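Local atomic coordinates of aminotransferase, class V family protein (Trichomonas vaginalis, PDB entry 5F8V), a protein that probably catalyses, with pyridoxal 5'-phosphate as cofactor, the transamination of O-phospho-L-serine and 2-oxoglutarate to 3-phosphooxypyruvate and L-glutamate in serine biosynthesis. Residues Asn68-Phe73 / Ile235-Asn240; Ser210-Arg215 / Met231-Gln236; Ala322-Phe327 / Gly343-Ser348; Thr329-Leu334 / Met365-Gly370. All coordinates share one frame; numbering follows the deposited sequence.

Interaction 1. Residues Asn68-Phe73 / Ile235-Asn240; sequences NFNILF and IQVKNN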
# COMPACT_ATOMS: atom_id res chain seq x y z
N ASN A 68 -14.17 20.84 -8.88
CA ASN A 68 -14.66 19.75 -9.76
C ASN A 68 -13.73 18.51 -9.83
O ASN A 68 -13.95 17.62 -10.65
CB ASN A 68 -14.98 20.27 -11.18
CG ASN A 68 -13.76 20.84 -11.89
OD1 ASN A 68 -12.93 21.48 -11.26
ND2 ASN A 68 -13.68 20.66 -13.20
N PHE A 69 -12.71 18.46 -8.97
CA PHE A 69 -11.83 17.30 -8.85
C PHE A 69 -11.93 16.67 -7.46
O PHE A 69 -11.92 17.38 -6.47
CB PHE A 69 -10.38 17.70 -9.11
CG PHE A 69 -10.11 18.05 -10.54
CD1 PHE A 69 -9.50 17.13 -11.39
CD2 PHE A 69 -10.48 19.29 -11.04
CE1 PHE A 69 -9.24 17.46 -12.71
CE2 PHE A 69 -10.24 19.61 -12.37
CZ PHE A 69 -9.62 18.69 -13.21
N ASN A 70 -12.04 15.35 -7.42
CA ASN A 70 -11.85 14.57 -6.19
C ASN A 70 -10.36 14.29 -5.97
O ASN A 70 -9.60 14.18 -6.93
CB ASN A 70 -12.57 13.22 -6.27
CG ASN A 70 -14.07 13.37 -6.47
OD1 ASN A 70 -14.76 13.92 -5.63
ND2 ASN A 70 -14.56 12.86 -7.59
N ILE A 71 -9.96 14.16 -4.70
CA ILE A 71 -8.59 13.81 -4.32
C ILE A 71 -8.64 12.49 -3.57
O ILE A 71 -9.38 12.36 -2.59
CB ILE A 71 -7.92 14.91 -3.45
CG1 ILE A 71 -7.89 16.24 -4.21
CG2 ILE A 71 -6.50 14.49 -3.06
CD1 ILE A 71 -7.42 17.43 -3.39
N LEU A 72 -7.87 11.50 -4.04
CA LEU A 72 -7.80 10.20 -3.38
C LEU A 72 -6.41 9.90 -2.86
O LEU A 72 -5.42 10.24 -3.49
CB LEU A 72 -8.20 9.08 -4.35
CG LEU A 72 -9.52 9.18 -5.10
CD1 LEU A 72 -9.75 7.90 -5.89
CD2 LEU A 72 -10.70 9.42 -4.17
N PHE A 73 -6.35 9.29 -1.69
CA PHE A 73 -5.17 8.58 -1.21
C PHE A 73 -5.55 7.11 -1.29
O PHE A 73 -6.56 6.71 -0.70
CB PHE A 73 -4.86 8.93 0.24
CG PHE A 73 -4.43 10.35 0.44
CD1 PHE A 73 -3.13 10.74 0.13
CD2 PHE A 73 -5.31 11.31 0.94
CE1 PHE A 73 -2.72 12.06 0.32
CE2 PHE A 73 -4.91 12.63 1.12
CZ PHE A 73 -3.61 13.00 0.81
N ILE A 235 -16.06 4.00 -5.88
CA ILE A 235 -16.16 3.38 -4.55
C ILE A 235 -15.26 4.12 -3.54
O ILE A 235 -15.67 4.34 -2.41
CB ILE A 235 -15.89 1.84 -4.60
CG1 ILE A 235 -17.18 1.07 -4.92
CG2 ILE A 235 -15.37 1.29 -3.27
CD1 ILE A 235 -17.85 1.45 -6.21
N GLN A 236 -14.04 4.49 -3.95
CA GLN A 236 -13.13 5.27 -3.10
C GLN A 236 -13.73 6.63 -2.72
O GLN A 236 -13.76 6.99 -1.54
CB GLN A 236 -11.76 5.49 -3.77
CG GLN A 236 -10.91 4.24 -3.94
CD GLN A 236 -10.52 3.58 -2.62
OE1 GLN A 236 -10.48 4.23 -1.57
NE2 GLN A 236 -10.23 2.29 -2.68
N VAL A 237 -14.21 7.36 -3.72
CA VAL A 237 -14.82 8.69 -3.52
C VAL A 237 -16.04 8.58 -2.58
O VAL A 237 -16.13 9.31 -1.59
CB VAL A 237 -15.24 9.32 -4.87
CG1 VAL A 237 -16.09 10.58 -4.68
CG2 VAL A 237 -14.01 9.64 -5.72
N LYS A 238 -16.94 7.65 -2.89
CA LYS A 238 -18.16 7.39 -2.11
C LYS A 238 -17.89 7.15 -0.62
O LYS A 238 -18.70 7.55 0.22
CB LYS A 238 -18.93 6.19 -2.70
CG LYS A 238 -20.38 6.06 -2.25
CD LYS A 238 -21.04 4.85 -2.89
CE LYS A 238 -22.50 4.71 -2.49
NZ LYS A 238 -22.68 4.47 -1.04
N ASN A 239 -16.76 6.50 -0.29
CA ASN A 239 -16.38 6.17 1.09
C ASN A 239 -15.20 6.98 1.66
O ASN A 239 -14.53 6.52 2.59
CB ASN A 239 -16.08 4.66 1.18
CG ASN A 239 -17.31 3.80 0.98
OD1 ASN A 239 -18.12 3.65 1.88
ND2 ASN A 239 -17.45 3.22 -0.21
N ASN A 240 -14.95 8.17 1.11
CA ASN A 240 -13.88 9.08 1.58
C ASN A 240 -12.51 8.40 1.73
O ASN A 240 -11.80 8.62 2.72
CB ASN A 240 -14.30 9.75 2.90
CG ASN A 240 -15.57 10.56 2.77
OD1 ASN A 240 -15.61 11.57 2.07
ND2 ASN A 240 -16.63 10.12 3.44
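Leu72 and Val237 make the close part of this contact: Leu72 CD2 lies 3.7 Å from Val237 CG2, the two side chains meeting at about a right angle. The other leucine methyl, CD1, rests on the first side-chain carbon of Gln236, with CB 3.8 Å away, and Leu72 thereby spreads its two tips over two successive residues of the helix. Both Leu72 and Gln236 are buried. Beyond CB the glutamine chain bends at chi2 (-62°) and its amide leaves the contact, NE2 being bound to Thr230 O. The short helix 233-238 packs here against 69-75, an outermost strand, within this chain, of the seven-stranded mixed sheet characteristic of the large domain of fold-type I PLP enzymes; Leu72 and Asn70, two residues apart, point to the helix, while Ile71 between them faces helix 46-63. Toward Asn70 the packing changes character and becomes more open to solvent. Val237 stands with CG1 anti to its backbone N (chi1 170°), which places CG1 at the Asn70 amide and CG2 between that amide and Leu72. The amide is touched without being bonded: Asn70 OD1 is 3.7 Å from Val237 CG1, and Asn70 ND2 is 3.8 Å from Val237 CG2. Past this side the helix ends in a Schellman motif with Asn240, at positive phi, as its C-prime residue, and Asn239 ND2 turns back to Ile235 O (3.0 Å).

Interaction 2. Residues Ser210-Arg215 / Met231-Gln236; sequences SVVIIR and MDYRIQ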
# COMPACT_ATOMS: atom_id res chain seq x y z
N SER A 210 -0.39 5.89 -3.31
CA SER A 210 -0.49 6.82 -4.43
C SER A 210 -1.58 7.86 -4.18
O SER A 210 -2.58 7.58 -3.51
CB SER A 210 -0.82 6.09 -5.74
OG SER A 210 0.15 5.12 -6.08
N VAL A 211 -1.37 9.06 -4.73
CA VAL A 211 -2.41 10.06 -4.85
C VAL A 211 -3.04 9.92 -6.23
O VAL A 211 -2.33 9.80 -7.23
CB VAL A 211 -1.84 11.49 -4.66
CG1 VAL A 211 -2.75 12.56 -5.26
CG2 VAL A 211 -1.61 11.74 -3.18
N VAL A 212 -4.38 9.93 -6.27
CA VAL A 212 -5.11 9.98 -7.53
C VAL A 212 -6.06 11.18 -7.47
O VAL A 212 -6.85 11.30 -6.53
CB VAL A 212 -5.89 8.68 -7.82
CG1 VAL A 212 -6.34 8.64 -9.27
CG2 VAL A 212 -5.03 7.45 -7.52
N ILE A 213 -5.95 12.07 -8.45
CA ILE A 213 -6.79 13.26 -8.55
C ILE A 213 -7.62 13.12 -9.80
O ILE A 213 -7.07 12.99 -10.89
CB ILE A 213 -5.93 14.54 -8.60
CG1 ILE A 213 -5.19 14.73 -7.27
CG2 ILE A 213 -6.78 15.76 -8.94
CD1 ILE A 213 -4.19 15.87 -7.25
N ILE A 214 -8.95 13.14 -9.65
CA ILE A 214 -9.88 12.78 -10.74
C ILE A 214 -10.95 13.85 -10.97
O ILE A 214 -11.60 14.28 -10.01
CB ILE A 214 -10.61 11.45 -10.45
CG1 ILE A 214 -9.61 10.35 -10.07
CG2 ILE A 214 -11.46 11.03 -11.66
CD1 ILE A 214 -10.23 9.09 -9.50
N ARG A 215 -11.13 14.26 -12.23
CA ARG A 215 -12.18 15.22 -12.58
C ARG A 215 -13.53 14.50 -12.46
O ARG A 215 -13.68 13.39 -12.96
CB ARG A 215 -11.97 15.74 -14.02
CG ARG A 215 -12.64 17.08 -14.32
CD ARG A 215 -13.19 17.13 -15.74
NE ARG A 215 -12.20 17.35 -16.79
CZ ARG A 215 -12.32 16.94 -18.05
NH1 ARG A 215 -13.39 16.27 -18.49
NH2 ARG A 215 -11.33 17.20 -18.91
N MET A 231 -10.35 -0.85 -6.44
CA MET A 231 -9.77 -0.11 -7.57
C MET A 231 -10.80 0.64 -8.42
O MET A 231 -10.42 1.26 -9.43
CB MET A 231 -8.98 -1.08 -8.46
CG MET A 231 -7.80 -1.75 -7.75
SD MET A 231 -7.04 -3.05 -8.74
CE MET A 231 -6.51 -2.14 -10.18
N ASP A 232 -12.08 0.58 -8.05
CA ASP A 232 -13.12 1.40 -8.66
C ASP A 232 -13.08 2.73 -7.92
O ASP A 232 -13.41 2.78 -6.73
CB ASP A 232 -14.49 0.74 -8.53
CG ASP A 232 -15.60 1.48 -9.28
OD1 ASP A 232 -15.46 2.68 -9.63
OD2 ASP A 232 -16.66 0.86 -9.50
N TYR A 233 -12.66 3.79 -8.61
CA TYR A 233 -12.43 5.07 -7.96
C TYR A 233 -13.72 5.71 -7.42
O TYR A 233 -13.66 6.47 -6.46
CB TYR A 233 -11.68 6.04 -8.87
CG TYR A 233 -10.24 5.67 -9.21
CD1 TYR A 233 -9.33 5.26 -8.23
CD2 TYR A 233 -9.77 5.77 -10.52
CE1 TYR A 233 -8.01 4.94 -8.55
CE2 TYR A 233 -8.46 5.45 -10.85
CZ TYR A 233 -7.58 5.05 -9.87
OH TYR A 233 -6.27 4.75 -10.23
N ARG A 234 -14.86 5.40 -8.04
CA ARG A 234 -16.18 5.80 -7.51
C ARG A 234 -16.39 5.28 -6.09
O ARG A 234 -16.84 6.02 -5.22
CB ARG A 234 -17.32 5.26 -8.39
CG ARG A 234 -17.38 5.87 -9.77
CD ARG A 234 -17.91 4.91 -10.82
NE ARG A 234 -17.42 5.31 -12.13
CZ ARG A 234 -16.19 5.09 -12.60
NH1 ARG A 234 -15.28 4.44 -11.87
NH2 ARG A 234 -15.86 5.52 -13.81
N ILE A 235 -16.06 4.00 -5.88
CA ILE A 235 -16.16 3.38 -4.55
C ILE A 235 -15.26 4.12 -3.54
O ILE A 235 -15.67 4.34 -2.41
CB ILE A 235 -15.89 1.84 -4.60
CG1 ILE A 235 -17.18 1.07 -4.92
CG2 ILE A 235 -15.37 1.29 -3.27
CD1 ILE A 235 -17.85 1.45 -6.21
N GLN A 236 -14.04 4.49 -3.95
CA GLN A 236 -13.13 5.27 -3.10
C GLN A 236 -13.73 6.63 -2.72
O GLN A 236 -13.76 6.99 -1.54
CB GLN A 236 -11.76 5.49 -3.77
CG GLN A 236 -10.91 4.24 -3.94
CD GLN A 236 -10.52 3.58 -2.62
OE1 GLN A 236 -10.48 4.23 -1.57
NE2 GLN A 236 -10.23 2.29 -2.68
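The phenol ring of Tyr233 lies against two side chains of strand 210-215, Val212 and Ile214, and every atom that meets across the gap belongs to these three buried residues. The aromatic part of the contact is a CH-pi interaction. Val212 CG1 sits over one face of the ring, 4.2 Å from its centroid and 23° off the normal, displaced toward the hydroxyl end; its nearest ring atom is Tyr233 CZ at 3.8 Å. The carbonyl oxygen of Met231 lies above the opposite face.

The aliphatic part is closer. Ile214 extends its CD1 obliquely to the root of the ring, 3.4 Å from Tyr233 CG and equally near CB, a snug fit that limits how the ring can shift. With chi2 at 168° the isoleucine chain is stretched out, which carries CD1 that far from the strand.

The polar part belongs to the helix start. Asp232 is the N-cap of helix 233-238: its OD1 accepts from Arg234 N at 3.2 Å and, from the other face of the carboxylate, from Arg234 NH1 at 2.9 Å in a salt bridge. Asn88 of helix 78-89 also binds there, accepting from Tyr233 N and Arg234 NH1, and Gln81 of the same helix takes the tyrosine hydroxyl.

The chemistry is thus divided: CH-pi and aliphatic packing hold the ring against the sheet of the PLP-binding fold, while the bond from its hydroxyl to Gln81, and those at the helix start, probably limit how the ring and the helix start can shift.

Interaction 3. Residues Ala322-Phe327 / Gly343-Ser348; sequences AKFVNF and GGFRAS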
# COMPACT_ATOMS: atom_id res chain seq x y z
N ALA A 322 31.43 1.79 -13.41
CA ALA A 322 31.70 1.46 -12.01
C ALA A 322 32.79 2.32 -11.36
O ALA A 322 32.73 2.58 -10.17
CB ALA A 322 32.03 -0.02 -11.85
N LYS A 323 33.78 2.76 -12.15
CA LYS A 323 34.87 3.61 -11.64
C LYS A 323 34.37 4.96 -11.12
O LYS A 323 34.72 5.35 -10.01
CB LYS A 323 35.95 3.82 -12.69
CG LYS A 323 36.89 2.64 -12.91
CD LYS A 323 37.85 2.94 -14.06
CE LYS A 323 39.02 1.98 -14.09
NZ LYS A 323 38.56 0.57 -14.28
N PHE A 324 33.58 5.68 -11.92
CA PHE A 324 33.00 6.96 -11.47
C PHE A 324 31.93 6.77 -10.39
O PHE A 324 31.82 7.60 -9.49
CB PHE A 324 32.44 7.79 -12.63
CG PHE A 324 31.85 9.12 -12.21
CD1 PHE A 324 30.47 9.33 -12.22
CD2 PHE A 324 32.67 10.14 -11.75
CE1 PHE A 324 29.93 10.54 -11.81
CE2 PHE A 324 32.14 11.35 -11.33
CZ PHE A 324 30.77 11.56 -11.37
N VAL A 325 31.14 5.71 -10.49
CA VAL A 325 30.11 5.42 -9.48
C VAL A 325 30.76 5.21 -8.11
O VAL A 325 30.29 5.76 -7.10
CB VAL A 325 29.26 4.18 -9.87
CG1 VAL A 325 28.41 3.68 -8.70
CG2 VAL A 325 28.35 4.52 -11.04
N ASN A 326 31.81 4.40 -8.09
CA ASN A 326 32.55 4.15 -6.86
C ASN A 326 33.31 5.36 -6.36
O ASN A 326 33.41 5.56 -5.16
CB ASN A 326 33.46 2.93 -7.02
CG ASN A 326 32.68 1.64 -6.88
OD1 ASN A 326 32.26 1.29 -5.77
ND2 ASN A 326 32.44 0.96 -7.99
N PHE A 327 33.81 6.17 -7.30
CA PHE A 327 34.39 7.48 -6.99
C PHE A 327 33.39 8.35 -6.22
O PHE A 327 33.75 9.01 -5.24
CB PHE A 327 34.81 8.17 -8.29
CG PHE A 327 35.55 9.45 -8.10
CD1 PHE A 327 34.90 10.68 -8.25
CD2 PHE A 327 36.91 9.44 -7.80
CE1 PHE A 327 35.60 11.87 -8.10
CE2 PHE A 327 37.61 10.63 -7.64
CZ PHE A 327 36.95 11.85 -7.79
N GLY A 343 22.48 1.80 -18.15
CA GLY A 343 23.79 1.98 -17.54
C GLY A 343 24.11 3.45 -17.30
O GLY A 343 23.22 4.30 -17.27
N GLY A 344 25.40 3.75 -17.17
CA GLY A 344 25.87 5.11 -16.94
C GLY A 344 25.39 5.67 -15.62
O GLY A 344 25.25 4.93 -14.64
N PHE A 345 25.10 6.98 -15.61
CA PHE A 345 24.87 7.71 -14.36
C PHE A 345 23.57 8.51 -14.36
O PHE A 345 23.10 8.92 -15.42
CB PHE A 345 26.05 8.65 -14.09
CG PHE A 345 27.36 8.10 -14.57
CD1 PHE A 345 27.90 6.97 -13.98
CD2 PHE A 345 28.03 8.69 -15.64
CE1 PHE A 345 29.10 6.45 -14.44
CE2 PHE A 345 29.23 8.17 -16.10
CZ PHE A 345 29.76 7.05 -15.49
N ARG A 346 23.01 8.73 -13.18
CA ARG A 346 21.80 9.55 -13.04
C ARG A 346 21.74 10.23 -11.68
O ARG A 346 21.77 9.56 -10.64
CB ARG A 346 20.55 8.68 -13.26
CG ARG A 346 19.22 9.43 -13.25
CD ARG A 346 18.01 8.51 -13.42
NE ARG A 346 18.06 7.35 -12.53
CZ ARG A 346 17.11 6.42 -12.42
NH1 ARG A 346 15.97 6.49 -13.10
NH2 ARG A 346 17.30 5.41 -11.58
N ALA A 347 21.67 11.56 -11.68
CA ALA A 347 21.36 12.31 -10.47
C ALA A 347 19.86 12.51 -10.43
O ALA A 347 19.29 13.15 -11.32
CB ALA A 347 22.06 13.66 -10.48
N SER A 348 19.22 11.94 -9.41
CA SER A 348 17.81 12.19 -9.12
C SER A 348 17.77 13.17 -7.95
O SER A 348 18.36 12.89 -6.91
CB SER A 348 17.09 10.89 -8.78
OG SER A 348 17.13 9.98 -9.87
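Segment 322-327 of helix 318-329 passes over the start of strand 345-348, Val325 and Phe345 coming closest in the backbone with CA atoms 7.5 Å apart. This is helix-on-sheet packing in the C-terminal alpha/beta part of the aminotransferase chain, where strand 345-348 pairs antiparallel with 304-307. Phe324 and Phe345 form a T-shaped pair: the edge of Phe324 points into the face of Phe345, with centroids 5.1 Å apart and planes at 69°. The leading atom is Phe324 CD1, poised 3.8 Å above the plane of the Phe345 ring and over its centre. Having CG anti to the backbone N (chi1 -179°) turns Phe324 off the helix toward the strand, whereas the unusual chi1 of Phe345, -33°, swings its ring to meet that edge. Beyond this pair an aromatic cluster continues, with Trp368 edge-to-face on Phe324, and Phe291 and Phe307 touching Phe324 and Phe345 respectively. Just before the strand, Gly344 takes up a positive phi, and its N is bound by Asp321 OD2 of the same helix. Val325 approaches Phe345 from another direction, at the ring edge and in its plane, where its methyl CG2 is 3.9 Å from Phe345 CD1.

Interaction 4. Residues Thr329-Leu334 / Met365-Gly370; sequences TQRKLL and MKEWPG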
# COMPACT_ATOMS: atom_id res chain seq x y z
N THR A 329 30.46 7.04 -4.69
CA THR A 329 30.11 6.28 -3.48
C THR A 329 31.14 6.45 -2.35
O THR A 329 30.77 6.54 -1.18
CB THR A 329 29.98 4.76 -3.76
OG1 THR A 329 29.09 4.54 -4.85
CG2 THR A 329 29.45 4.00 -2.55
N GLN A 330 32.43 6.49 -2.70
CA GLN A 330 33.49 6.70 -1.70
C GLN A 330 33.51 8.13 -1.13
O GLN A 330 34.16 8.37 -0.12
CB GLN A 330 34.88 6.25 -2.24
CG GLN A 330 35.51 7.12 -3.31
CD GLN A 330 36.78 6.54 -3.91
OE1 GLN A 330 37.83 7.14 -3.82
NE2 GLN A 330 36.67 5.36 -4.54
N ARG A 331 32.78 9.06 -1.76
CA ARG A 331 32.48 10.39 -1.20
C ARG A 331 31.05 10.51 -0.62
O ARG A 331 30.53 11.62 -0.45
CB ARG A 331 32.66 11.45 -2.29
CG ARG A 331 34.05 11.52 -2.90
CD ARG A 331 34.06 12.30 -4.19
NE ARG A 331 35.41 12.74 -4.53
CZ ARG A 331 35.87 14.00 -4.53
NH1 ARG A 331 35.09 15.04 -4.22
NH2 ARG A 331 37.14 14.22 -4.86
N LYS A 332 30.41 9.38 -0.31
CA LYS A 332 29.03 9.34 0.19
C LYS A 332 27.97 10.01 -0.73
O LYS A 332 26.93 10.50 -0.26
CB LYS A 332 28.96 9.89 1.64
CG LYS A 332 29.46 8.90 2.69
CD LYS A 332 29.08 9.33 4.11
CE LYS A 332 27.60 9.12 4.44
NZ LYS A 332 27.18 7.70 4.63
N LEU A 333 28.24 10.01 -2.03
CA LEU A 333 27.28 10.42 -3.05
C LEU A 333 26.69 9.10 -3.54
O LEU A 333 27.32 8.39 -4.31
CB LEU A 333 27.96 11.19 -4.18
CG LEU A 333 28.63 12.51 -3.82
CD1 LEU A 333 29.70 12.88 -4.83
CD2 LEU A 333 27.60 13.63 -3.70
N LEU A 334 25.50 8.76 -3.05
CA LEU A 334 24.95 7.41 -3.19
C LEU A 334 23.89 7.30 -4.29
O LEU A 334 23.08 8.21 -4.48
CB LEU A 334 24.35 6.95 -1.86
CG LEU A 334 25.33 6.89 -0.67
CD1 LEU A 334 24.60 6.42 0.58
CD2 LEU A 334 26.51 5.98 -0.97
N MET A 365 32.27 15.66 -9.89
CA MET A 365 32.32 15.63 -11.35
C MET A 365 33.48 16.47 -11.90
O MET A 365 34.12 16.08 -12.88
CB MET A 365 30.98 16.09 -11.95
CG MET A 365 29.85 15.11 -11.67
SD MET A 365 28.19 15.71 -12.07
CE MET A 365 28.37 15.97 -13.83
N LYS A 366 33.76 17.60 -11.25
CA LYS A 366 34.87 18.48 -11.62
C LYS A 366 36.23 17.84 -11.28
O LYS A 366 37.19 18.03 -12.02
CB LYS A 366 34.74 19.83 -10.90
CG LYS A 366 35.72 20.92 -11.34
CD LYS A 366 35.33 21.52 -12.68
CE LYS A 366 36.38 22.52 -13.15
NZ LYS A 366 36.10 23.02 -14.53
N GLU A 367 36.30 17.10 -10.18
CA GLU A 367 37.56 16.49 -9.73
C GLU A 367 37.87 15.12 -10.33
O GLU A 367 39.00 14.64 -10.22
CB GLU A 367 37.57 16.42 -8.20
CG GLU A 367 37.76 17.78 -7.55
CD GLU A 367 37.19 17.89 -6.14
OE1 GLU A 367 36.67 16.90 -5.59
OE2 GLU A 367 37.28 19.00 -5.57
N TRP A 368 36.87 14.48 -10.93
CA TRP A 368 37.05 13.20 -11.61
C TRP A 368 38.22 13.30 -12.61
O TRP A 368 38.19 14.15 -13.50
CB TRP A 368 35.74 12.80 -12.30
CG TRP A 368 35.83 11.63 -13.22
CD1 TRP A 368 35.60 11.64 -14.56
CD2 TRP A 368 36.16 10.28 -12.88
NE1 TRP A 368 35.78 10.38 -15.08
CE2 TRP A 368 36.12 9.53 -14.06
CE3 TRP A 368 36.48 9.64 -11.68
CZ2 TRP A 368 36.40 8.16 -14.09
CZ3 TRP A 368 36.77 8.28 -11.70
CH2 TRP A 368 36.72 7.56 -12.90
N PRO A 369 39.28 12.48 -12.44
CA PRO A 369 40.45 12.60 -13.35
C PRO A 369 40.15 12.29 -14.82
O PRO A 369 40.86 12.79 -15.70
CB PRO A 369 41.46 11.60 -12.77
CG PRO A 369 40.65 10.64 -11.96
CD PRO A 369 39.52 11.46 -11.39
N GLY A 370 39.11 11.50 -15.09
CA GLY A 370 38.60 11.32 -16.45
C GLY A 370 38.46 9.86 -16.83
O GLY A 370 38.96 8.98 -16.13
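Arg331 and Glu367 carry this surface contact between them, and it is ionic in nature. A single carboxylate oxygen, Glu367 OE1, is gripped by both terminal nitrogens of the guanidinium: Arg331 NH1 lies 2.8 Å from it in a salt bridge, and Arg331 NH2, at the same 2.8 Å, adds a weak hydrogen bond. OE1 stands in the fork between the two nitrogens, so neither bond is straight; the N-H...O angle of NH1 to OE1 is 130°. The oxygen comes at the edge of the guanidinium, with the carboxylate plane turned 52° from it, an arrangement distinct from the flat, two-oxygen pairing of the same groups. NH1 meets OE1 nearly end-on to its C-O bond. Glu367 OE2 has a weak bond of its own from Gln363 NE2, one turn back along the helix.

The shape of the side chains explains the reach. Arg331 is extended from CG to NE (chi2 165°), spanning the gap from its turn, and Glu367 is likewise extended beyond CG.

Backbone bonds shape the arginine's base. Thr329 to Lys332 is a type I turn, closed by Lys332 N to Thr329 O at 3.0 Å, and Lys332, at positive phi, is the C-prime residue of the Schellman motif that ends helix 318-329.

The bridge therefore joins the turn between helix 318-329 and strand 333-334 to the last turn of helix 355-367; Arg331 and Leu333 both lie on Ala364 of that helix, and strand 333-334 runs parallel to strand 7-8.

From the N terminus, interaction 1 opens first, on strand 69-75, and closes a long loop at 235-240. Interaction 2 begins inside that loop, on strand 209-215, and ends on the same helix, 233-238, sharing Ile235 and Gln236; the two strands are sheet neighbours, so one short helix is tied to two adjacent strands. Interactions 3 and 4 follow in series on the other side of the chain's centre, the centres of interactions 2 and 3 lying about 38 Å apart. These two cross: 329-334 falls between the segments of interaction 3, and 365-370 comes after both. Together they join helices 318-329 and 355-367 with strand 345-348, meeting where Phe324 and Phe327 pack on Trp368.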